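Local coordinates for BepE protein (Bartonella henselae str. Houston-1, PDB 4YK3) that is a Bartonella effector whose BID domain, the part modelled here, probably serves as a signal for translocation through the VirB type IV secretion system, at residues N79-V83 with H84-G88. Numbering follows the deposited sequence.
Sequences NPTSV and HKLAG
Asn79 O is gripped twice at the start of a short turn: Ser82 N reaches it at 3.1 Å, and the hydroxyl Ser82 OG closes on it at 2.8 Å, nearly in line with its C=O bond. The carbonyl oxygen of His84 lies against Thr81, whose CA offers it a C-H...O contact of 3.4 Å. Two backbone bonds, Ser82 N to Asn79 O and Val83 N to Pro80 O, wind 80-82 into a single 3-10 turn. Beyond it the chain straightens. CG2 of Thr81 meets CG of Leu86 at 4.0 Å, the two side chains crossing obliquely; CG2 sits beside Thr81's own backbone N (chi1 60° for OG1), and this turns the methyl rather than the hydroxyl to the leucine. The imidazole of His84 is tied to the next residue: ND1 donates at 2.8 Å, in the carbonyl plane, onto a lone pair of Lys85 O, which itself lies almost in the ring plane; this helps fix the ring's rotation. Lys85 in turn curls its chain forward until NZ reaches Leu86 O at 2.9 Å. This surface connection of the BID domain's four-helix bundle leads from helix 69-78 towards strand 90-91. Tyr49 OH, at the end of helix 32-49, bonds Pro80 O, Val83 packs on Val76 and Tyr49, Leu86 rests on Val48, and Arg99 of helix 97-129 bonds to the carbonyls of Ala87 and Gly88.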
ATOM      1  N   ASN A  79      -8.807   7.229   8.528  1.00 30.61           N
ATOM      2  CA  ASN A  79      -8.756   8.663   8.293  1.00 29.17           C
ATOM      3  C   ASN A  79      -8.221   8.968   6.924  1.00 26.38           C
ATOM      4  O   ASN A  79      -7.168   9.560   6.794  1.00 27.45           O
ATOM      5  CB  ASN A  79      -7.908   9.348   9.350  1.00 42.20           C
ATOM      6  CG  ASN A  79      -8.150  10.837   9.389  1.00 42.59           C
ATOM      7  OD1 ASN A  79      -8.947  11.368   8.606  1.00 46.37           O
ATOM      8  ND2 ASN A  79      -7.480  11.515  10.297  1.00 44.29           N
ATOM      9  N   PRO A  80      -8.960   8.573   5.886  1.00 25.68           N
ATOM     10  CA  PRO A  80      -8.422   8.652   4.526  1.00 23.68           C
ATOM     11  C   PRO A  80      -8.077  10.076   4.051  1.00 33.33           C
ATOM     12  O   PRO A  80      -7.126  10.226   3.273  1.00 32.79           O
ATOM     13  CB  PRO A  80      -9.537   8.052   3.669  1.00 24.14           C
ATOM     14  CG  PRO A  80     -10.789   8.094   4.515  1.00 29.35           C
ATOM     15  CD  PRO A  80     -10.339   8.046   5.935  1.00 30.60           C
ATOM     16  N   THR A  81      -8.790  11.097   4.526  1.00 25.99           N
ATOM     17  CA  THR A  81      -8.520  12.458   4.072  1.00 28.48           C
ATOM     18  C   THR A  81      -7.326  13.099   4.786  1.00 34.76           C
ATOM     19  O   THR A  81      -6.920  14.216   4.449  1.00 38.10           O
ATOM     20  CB  THR A  81      -9.757  13.384   4.227  1.00 28.32           C
ATOM     21  OG1 THR A  81     -10.164  13.453   5.589  1.00 31.70           O
ATOM     22  CG2 THR A  81     -10.919  12.896   3.373  1.00 37.51           C
ATOM     23  N   SER A  82      -6.749  12.399   5.755  1.00 32.31           N
ATOM     24  CA  SER A  82      -5.509  12.864   6.383  1.00 35.18           C
ATOM     25  C   SER A  82      -4.339  12.690   5.423  1.00 31.48           C
ATOM     26  O   SER A  82      -3.266  13.200   5.641  1.00 40.57           O
ATOM     27  CB  SER A  82      -5.220  12.092   7.665  1.00 39.30           C
ATOM     28  OG  SER A  82      -4.767  10.782   7.346  1.00 36.30           O
ATOM     29  N   VAL A  83      -4.576  11.950   4.354  1.00 34.32           N
ATOM     30  CA  VAL A  83      -3.541  11.617   3.405  1.00 36.82           C
ATOM     31  C   VAL A  83      -3.609  12.536   2.175  1.00 32.38           C
ATOM     32  O   VAL A  83      -2.587  13.013   1.686  1.00 29.89           O
ATOM     33  CB  VAL A  83      -3.667  10.108   3.024  1.00 41.30           C
ATOM     34  CG1 VAL A  83      -3.007   9.821   1.750  1.00 34.28           C
ATOM     35  CG2 VAL A  83      -3.088   9.236   4.124  1.00 41.92           C
ATOM     36  N   HIS A  84      -4.814  12.809   1.700  1.00 27.25           N
ATOM     37  CA  HIS A  84      -5.012  13.533   0.445  1.00 31.54           C
ATOM     38  C   HIS A  84      -6.509  13.774   0.336  1.00 32.76           C
ATOM     39  O   HIS A  84      -7.288  13.065   0.980  1.00 28.96           O
ATOM     40  CB  HIS A  84      -4.482  12.716  -0.757  1.00 28.42           C
ATOM     41  CG  HIS A  84      -4.407  13.482  -2.038  1.00 27.54           C
ATOM     42  ND1 HIS A  84      -5.510  13.708  -2.840  1.00 29.10           N
ATOM     43  CD2 HIS A  84      -3.355  14.040  -2.682  1.00 29.05           C
ATOM     44  CE1 HIS A  84      -5.141  14.407  -3.902  1.00 30.46           C
ATOM     45  NE2 HIS A  84      -3.841  14.626  -3.826  1.00 32.31           N
ATOM     46  N   LYS A  85      -6.929  14.763  -0.448  1.00 32.79           N
ATOM     47  CA  LYS A  85      -8.363  14.965  -0.645  1.00 35.01           C
ATOM     48  C   LYS A  85      -8.930  13.883  -1.579  1.00 34.75           C
ATOM     49  O   LYS A  85      -8.219  13.309  -2.427  1.00 26.41           O
ATOM     50  CB  LYS A  85      -8.669  16.371  -1.197  1.00 38.78           C
ATOM     51  CG  LYS A  85      -8.693  16.487  -2.710  1.00 47.36           C
ATOM     52  CD  LYS A  85      -9.242  17.853  -3.173  1.00 42.68           C
ATOM     53  CE  LYS A  85      -9.498  17.853  -4.676  1.00 49.88           C
ATOM     54  NZ  LYS A  85     -10.567  16.857  -5.094  1.00 46.82           N
ATOM     55  N   LEU A  86     -10.207  13.584  -1.387  1.00 26.71           N
ATOM     56  CA  LEU A  86     -10.905  12.618  -2.237  1.00 29.55           C
ATOM     57  C   LEU A  86     -11.043  13.172  -3.633  1.00 26.04           C
ATOM     58  O   LEU A  86     -11.330  14.339  -3.791  1.00 30.31           O
ATOM     59  CB  LEU A  86     -12.295  12.300  -1.673  1.00 30.73           C
ATOM     60  CG  LEU A  86     -12.231  11.716  -0.267  1.00 34.70           C
ATOM     61  CD1 LEU A  86     -13.639  11.463   0.256  1.00 39.48           C
ATOM     62  CD2 LEU A  86     -11.385  10.442  -0.310  1.00 29.77           C
ATOM     63  N   ALA A  87     -10.860  12.332  -4.645  1.00 27.45           N
ATOM     64  CA  ALA A  87     -11.103  12.765  -6.009  1.00 31.96           C
ATOM     65  C   ALA A  87     -12.535  13.266  -6.190  1.00 33.31           C
ATOM     66  O   ALA A  87     -13.440  12.874  -5.457  1.00 34.38           O
ATOM     67  CB  ALA A  87     -10.815  11.640  -6.984  1.00 29.88           C
ATOM     68  N   GLY A  88     -12.721  14.133  -7.178  1.00 42.51           N
ATOM     69  CA  GLY A  88     -14.021  14.704  -7.472  1.00 42.99           C
ATOM     70  C   GLY A  88     -14.578  15.583  -6.371  1.00 41.54           C
ATOM     71  O   GLY A  88     -13.839  16.078  -5.521  1.00 38.36           O
TER